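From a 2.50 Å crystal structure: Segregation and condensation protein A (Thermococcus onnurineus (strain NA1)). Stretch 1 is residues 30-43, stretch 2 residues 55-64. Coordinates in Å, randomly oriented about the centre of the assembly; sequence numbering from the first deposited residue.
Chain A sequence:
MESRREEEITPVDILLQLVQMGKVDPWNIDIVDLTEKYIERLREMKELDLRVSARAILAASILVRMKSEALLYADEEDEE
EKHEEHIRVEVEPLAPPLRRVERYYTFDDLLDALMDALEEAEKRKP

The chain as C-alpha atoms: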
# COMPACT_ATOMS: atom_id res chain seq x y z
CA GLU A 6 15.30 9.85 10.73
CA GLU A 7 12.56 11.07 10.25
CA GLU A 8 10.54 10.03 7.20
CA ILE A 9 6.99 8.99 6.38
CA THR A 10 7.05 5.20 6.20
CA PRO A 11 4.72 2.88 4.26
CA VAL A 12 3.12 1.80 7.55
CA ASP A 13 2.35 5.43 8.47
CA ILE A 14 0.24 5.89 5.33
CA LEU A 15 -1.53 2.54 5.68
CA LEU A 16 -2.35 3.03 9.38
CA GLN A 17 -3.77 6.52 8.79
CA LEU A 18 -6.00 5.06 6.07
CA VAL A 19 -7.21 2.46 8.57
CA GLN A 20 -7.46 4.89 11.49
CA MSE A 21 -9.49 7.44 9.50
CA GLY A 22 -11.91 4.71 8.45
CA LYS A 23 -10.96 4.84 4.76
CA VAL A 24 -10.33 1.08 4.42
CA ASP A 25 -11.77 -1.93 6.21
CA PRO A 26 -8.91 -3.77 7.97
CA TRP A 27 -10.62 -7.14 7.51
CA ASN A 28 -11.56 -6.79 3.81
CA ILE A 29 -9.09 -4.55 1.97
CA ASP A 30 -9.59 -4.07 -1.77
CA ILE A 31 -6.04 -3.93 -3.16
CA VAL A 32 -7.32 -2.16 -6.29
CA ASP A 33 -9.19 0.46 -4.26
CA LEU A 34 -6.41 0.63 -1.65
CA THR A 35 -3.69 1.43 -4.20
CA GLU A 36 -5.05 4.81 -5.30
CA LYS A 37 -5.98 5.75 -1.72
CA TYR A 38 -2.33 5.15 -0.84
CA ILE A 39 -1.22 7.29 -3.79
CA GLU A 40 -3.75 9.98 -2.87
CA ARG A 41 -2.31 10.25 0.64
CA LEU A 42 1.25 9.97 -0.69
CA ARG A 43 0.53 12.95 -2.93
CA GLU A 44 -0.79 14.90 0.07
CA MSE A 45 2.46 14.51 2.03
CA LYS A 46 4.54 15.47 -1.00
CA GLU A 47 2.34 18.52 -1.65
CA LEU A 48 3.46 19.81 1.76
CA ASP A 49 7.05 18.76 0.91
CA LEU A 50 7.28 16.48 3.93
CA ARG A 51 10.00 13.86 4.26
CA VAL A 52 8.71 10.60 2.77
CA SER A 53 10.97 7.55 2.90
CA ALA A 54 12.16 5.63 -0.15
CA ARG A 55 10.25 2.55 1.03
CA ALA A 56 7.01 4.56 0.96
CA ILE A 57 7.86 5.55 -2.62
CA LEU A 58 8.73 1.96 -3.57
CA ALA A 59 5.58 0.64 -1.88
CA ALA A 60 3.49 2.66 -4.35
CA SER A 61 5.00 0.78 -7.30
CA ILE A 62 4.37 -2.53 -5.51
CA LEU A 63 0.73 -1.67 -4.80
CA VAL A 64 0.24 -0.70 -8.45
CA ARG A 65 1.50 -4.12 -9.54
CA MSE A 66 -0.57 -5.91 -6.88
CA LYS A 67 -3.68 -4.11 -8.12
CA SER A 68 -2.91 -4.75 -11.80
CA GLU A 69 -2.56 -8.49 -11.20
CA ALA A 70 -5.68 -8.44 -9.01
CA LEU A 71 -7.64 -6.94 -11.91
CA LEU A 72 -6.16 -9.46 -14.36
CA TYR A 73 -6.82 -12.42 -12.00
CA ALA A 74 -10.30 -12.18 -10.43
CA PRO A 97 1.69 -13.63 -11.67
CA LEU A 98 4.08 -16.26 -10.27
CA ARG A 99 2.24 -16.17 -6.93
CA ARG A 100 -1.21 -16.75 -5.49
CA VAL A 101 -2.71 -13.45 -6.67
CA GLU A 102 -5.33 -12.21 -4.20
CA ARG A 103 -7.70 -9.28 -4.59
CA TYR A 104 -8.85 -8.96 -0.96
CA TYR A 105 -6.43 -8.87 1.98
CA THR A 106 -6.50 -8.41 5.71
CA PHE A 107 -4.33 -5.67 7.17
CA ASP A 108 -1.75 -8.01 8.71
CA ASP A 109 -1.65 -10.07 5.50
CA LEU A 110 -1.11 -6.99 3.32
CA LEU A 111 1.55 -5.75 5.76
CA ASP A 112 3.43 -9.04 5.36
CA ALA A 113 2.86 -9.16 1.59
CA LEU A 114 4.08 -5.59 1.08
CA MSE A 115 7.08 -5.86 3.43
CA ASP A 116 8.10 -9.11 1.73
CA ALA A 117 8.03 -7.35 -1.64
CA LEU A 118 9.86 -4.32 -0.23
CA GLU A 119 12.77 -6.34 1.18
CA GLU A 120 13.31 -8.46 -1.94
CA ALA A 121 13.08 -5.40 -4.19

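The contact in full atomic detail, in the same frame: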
# COMPACT_ATOMS: atom_id res chain seq x y z
N ASP A 30 -9.60 -3.92 -0.32
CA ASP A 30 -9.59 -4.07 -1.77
C ASP A 30 -8.28 -3.49 -2.30
O ASP A 30 -8.09 -2.27 -2.28
CB ASP A 30 -10.80 -3.38 -2.39
CG ASP A 30 -11.04 -3.79 -3.84
OD1 ASP A 30 -10.07 -4.20 -4.52
OD2 ASP A 30 -12.20 -3.71 -4.30
N ILE A 31 -7.38 -4.37 -2.76
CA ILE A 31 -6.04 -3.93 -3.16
C ILE A 31 -6.11 -2.98 -4.35
O ILE A 31 -5.23 -2.12 -4.52
CB ILE A 31 -5.14 -5.14 -3.45
CG1 ILE A 31 -3.68 -4.71 -3.59
CG2 ILE A 31 -5.59 -5.86 -4.70
CD1 ILE A 31 -3.12 -4.04 -2.36
N VAL A 32 -7.15 -3.10 -5.18
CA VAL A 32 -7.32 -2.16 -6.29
C VAL A 32 -7.77 -0.81 -5.76
O VAL A 32 -7.24 0.24 -6.16
CB VAL A 32 -8.33 -2.73 -7.31
CG1 VAL A 32 -8.57 -1.73 -8.43
CG2 VAL A 32 -7.82 -4.05 -7.88
N ASP A 33 -8.73 -0.80 -4.84
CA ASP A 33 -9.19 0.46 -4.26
C ASP A 33 -8.17 1.03 -3.28
O ASP A 33 -8.08 2.25 -3.12
CB ASP A 33 -10.54 0.26 -3.58
CG ASP A 33 -11.60 -0.28 -4.52
OD1 ASP A 33 -11.44 -0.12 -5.75
OD2 ASP A 33 -12.59 -0.87 -4.03
N LEU A 34 -7.40 0.16 -2.61
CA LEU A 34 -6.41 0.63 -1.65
C LEU A 34 -5.24 1.33 -2.33
O LEU A 34 -4.65 2.26 -1.75
CB LEU A 34 -5.90 -0.54 -0.81
CG LEU A 34 -4.92 -0.31 0.35
CD1 LEU A 34 -3.46 -0.29 -0.12
CD2 LEU A 34 -5.26 0.96 1.11
N THR A 35 -4.89 0.92 -3.55
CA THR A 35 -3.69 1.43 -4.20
C THR A 35 -3.80 2.93 -4.45
O THR A 35 -2.87 3.69 -4.13
CB THR A 35 -3.44 0.68 -5.51
OG1 THR A 35 -3.27 -0.71 -5.22
CG2 THR A 35 -2.18 1.21 -6.19
N GLU A 36 -4.92 3.39 -5.00
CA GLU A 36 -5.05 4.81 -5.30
C GLU A 36 -5.26 5.63 -4.03
O GLU A 36 -4.83 6.79 -3.97
CB GLU A 36 -6.18 5.06 -6.30
CG GLU A 36 -6.21 6.47 -6.89
CD GLU A 36 -4.94 6.83 -7.66
OE1 GLU A 36 -4.23 5.91 -8.11
OE2 GLU A 36 -4.67 8.04 -7.82
N LYS A 37 -5.89 5.06 -3.01
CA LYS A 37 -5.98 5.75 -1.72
C LYS A 37 -4.60 5.97 -1.13
O LYS A 37 -4.32 7.02 -0.54
CB LYS A 37 -6.86 4.95 -0.75
CG LYS A 37 -8.31 4.79 -1.19
CD LYS A 37 -9.13 4.11 -0.11
CE LYS A 37 -10.57 3.89 -0.55
NZ LYS A 37 -10.67 2.79 -1.55
N TYR A 38 -3.71 4.98 -1.27
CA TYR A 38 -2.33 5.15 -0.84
C TYR A 38 -1.64 6.26 -1.64
O TYR A 38 -0.92 7.09 -1.07
CB TYR A 38 -1.57 3.83 -0.99
CG TYR A 38 -0.12 3.89 -0.57
CD1 TYR A 38 0.88 4.25 -1.47
CD2 TYR A 38 0.26 3.57 0.73
CE1 TYR A 38 2.21 4.30 -1.08
CE2 TYR A 38 1.58 3.62 1.12
CZ TYR A 38 2.55 3.98 0.22
OH TYR A 38 3.87 4.02 0.61
N ILE A 39 -1.84 6.27 -2.96
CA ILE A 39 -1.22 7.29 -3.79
C ILE A 39 -1.81 8.66 -3.50
O ILE A 39 -1.10 9.67 -3.49
CB ILE A 39 -1.36 6.91 -5.28
CG1 ILE A 39 -0.53 5.65 -5.58
CG2 ILE A 39 -0.94 8.07 -6.17
CD1 ILE A 39 -0.61 5.19 -7.02
N GLU A 40 -3.12 8.72 -3.26
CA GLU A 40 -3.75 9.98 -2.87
C GLU A 40 -3.07 10.57 -1.65
O GLU A 40 -2.65 11.73 -1.65
CB GLU A 40 -5.25 9.78 -2.61
CG GLU A 40 -6.10 9.58 -3.85
CD GLU A 40 -7.54 9.23 -3.52
OE1 GLU A 40 -7.99 9.55 -2.39
OE2 GLU A 40 -8.23 8.64 -4.38
N ARG A 41 -2.95 9.77 -0.58
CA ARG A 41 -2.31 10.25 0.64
C ARG A 41 -0.84 10.55 0.41
O ARG A 41 -0.31 11.53 0.94
CB ARG A 41 -2.49 9.23 1.76
CG ARG A 41 -1.78 9.60 3.05
CD ARG A 41 -2.46 10.79 3.72
NE ARG A 41 -1.99 10.98 5.09
CZ ARG A 41 -2.25 12.05 5.83
NH1 ARG A 41 -2.98 13.04 5.34
NH2 ARG A 41 -1.77 12.12 7.07
N LEU A 42 -0.15 9.71 -0.38
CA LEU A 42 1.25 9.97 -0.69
C LEU A 42 1.42 11.30 -1.40
O LEU A 42 2.40 12.02 -1.17
CB LEU A 42 1.81 8.83 -1.54
CG LEU A 42 3.30 8.92 -1.86
CD1 LEU A 42 4.12 8.92 -0.58
CD2 LEU A 42 3.72 7.78 -2.77
N ARG A 43 0.47 11.65 -2.27
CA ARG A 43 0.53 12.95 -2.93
C ARG A 43 0.29 14.09 -1.95
O ARG A 43 0.85 15.18 -2.11
CB ARG A 43 -0.50 12.99 -4.07
CG ARG A 43 -0.58 14.32 -4.79
CD ARG A 43 -1.38 14.19 -6.08
NE ARG A 43 -0.73 13.27 -7.01
CZ ARG A 43 0.26 13.61 -7.82
NH1 ARG A 43 0.74 14.85 -7.81
NH2 ARG A 43 0.79 12.71 -8.64
N ARG A 55 11.12 3.73 0.98
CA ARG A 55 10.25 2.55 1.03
C ARG A 55 8.80 2.93 0.76
O ARG A 55 8.08 2.19 0.08
CB ARG A 55 10.38 1.86 2.39
CG ARG A 55 11.82 1.55 2.77
CD ARG A 55 11.92 0.89 4.14
NE ARG A 55 11.68 -0.55 4.09
CZ ARG A 55 10.60 -1.14 4.59
NH1 ARG A 55 9.65 -0.42 5.18
NH2 ARG A 55 10.46 -2.46 4.50
N ALA A 56 8.36 4.09 1.26
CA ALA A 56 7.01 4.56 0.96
C ALA A 56 6.85 4.88 -0.52
O ALA A 56 5.75 4.73 -1.06
CB ALA A 56 6.68 5.78 1.82
N ILE A 57 7.91 5.33 -1.18
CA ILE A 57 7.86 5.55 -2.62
C ILE A 57 7.84 4.21 -3.35
O ILE A 57 7.05 4.01 -4.28
CB ILE A 57 9.04 6.43 -3.07
CG1 ILE A 57 8.94 7.82 -2.45
CG2 ILE A 57 9.09 6.51 -4.59
CD1 ILE A 57 10.12 8.71 -2.75
N LEU A 58 8.69 3.27 -2.94
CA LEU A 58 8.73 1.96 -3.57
C LEU A 58 7.45 1.18 -3.33
O LEU A 58 7.02 0.40 -4.20
CB LEU A 58 9.94 1.17 -3.06
CG LEU A 58 10.07 -0.29 -3.49
CD1 LEU A 58 10.17 -0.40 -5.00
CD2 LEU A 58 11.28 -0.92 -2.82
N ALA A 59 6.81 1.36 -2.17
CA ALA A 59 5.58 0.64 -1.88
C ALA A 59 4.46 1.02 -2.85
O ALA A 59 3.58 0.20 -3.12
CB ALA A 59 5.14 0.91 -0.44
N ALA A 60 4.49 2.25 -3.37
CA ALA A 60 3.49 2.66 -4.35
C ALA A 60 3.59 1.82 -5.62
O ALA A 60 2.57 1.37 -6.16
CB ALA A 60 3.64 4.14 -4.67
N SER A 61 4.81 1.60 -6.11
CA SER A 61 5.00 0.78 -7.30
C SER A 61 4.55 -0.65 -7.05
O SER A 61 3.97 -1.30 -7.94
CB SER A 61 6.47 0.81 -7.73
OG SER A 61 6.93 2.14 -7.90
N ILE A 62 4.79 -1.17 -5.84
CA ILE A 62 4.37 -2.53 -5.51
C ILE A 62 2.85 -2.62 -5.49
O ILE A 62 2.27 -3.57 -6.03
CB ILE A 62 4.99 -2.97 -4.18
CG1 ILE A 62 6.52 -2.93 -4.26
CG2 ILE A 62 4.50 -4.35 -3.79
CD1 ILE A 62 7.22 -3.22 -2.95
N LEU A 63 2.18 -1.65 -4.86
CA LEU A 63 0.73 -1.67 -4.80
C LEU A 63 0.10 -1.53 -6.19
O LEU A 63 -0.97 -2.09 -6.44
CB LEU A 63 0.22 -0.55 -3.89
CG LEU A 63 0.53 -0.73 -2.40
CD1 LEU A 63 -0.02 0.44 -1.59
CD2 LEU A 63 -0.04 -2.05 -1.90
N VAL A 64 0.75 -0.80 -7.09
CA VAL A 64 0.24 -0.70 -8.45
C VAL A 64 0.31 -2.05 -9.15
O VAL A 64 -0.63 -2.45 -9.85
CB VAL A 64 1.01 0.39 -9.24
CG1 VAL A 64 0.64 0.33 -10.71
CG2 VAL A 64 0.70 1.76 -8.67

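Segments of two helices of one chain, 31-43 and 55-64, pack side by side and run nearly antiparallel, with 154° between their N-to-C directions and a closest axial approach of 9.3 Å. The backbones are nearer around T35 than around L42: T35 CA lies 5.4 Å from L63 CA, I39 CA 6.6 Å from A60 CA, and L42 CA 8.1 Å from A56 CA. D30 caps the first helix, its OD1 accepting from V32 N, in the first turn, at 3.2 Å.

L63 and Y38 interlock as knobs in holes. L63, which has the largest covered area of the contact, sits among I31, L34, T35 and Y38. L63 CD2 meets I31 CD1 at 3.7 Å, and L63 CD1 lies 3.8 Å from L34 CD1 while resting over one face of the Y38 ring, 4.0 Å from the centroid, in a CH-pi contact. The Y38 side chain in turn fits among A56, A59, A60 and L63, where three alanines leave room for the ring to lie close to the opposing helix; Y38 CE1 is 3.9 Å from A60 CB. The ring reaches far enough for Y38 OH to donate to A56 O at 2.6 Å, the only hydrogen bond between the stretches, so the phenol's polar end is satisfied within a largely apolar contact.

T35 OG1 also comes within 2.9 Å of L63 O, but its hydrogen bond goes to its own helix, to I31 O at 2.5 Å. The T35 methyl faces V64, with T35 CG2 to V64 CG2 at 3.8 Å. I39 CD1 adds a looser apolar contact with V64 CG2 at 4.0 Å, and L42 CD2 reaches A60 CB at 4.1 Å, extending the apolar packing where the backbones are farther apart.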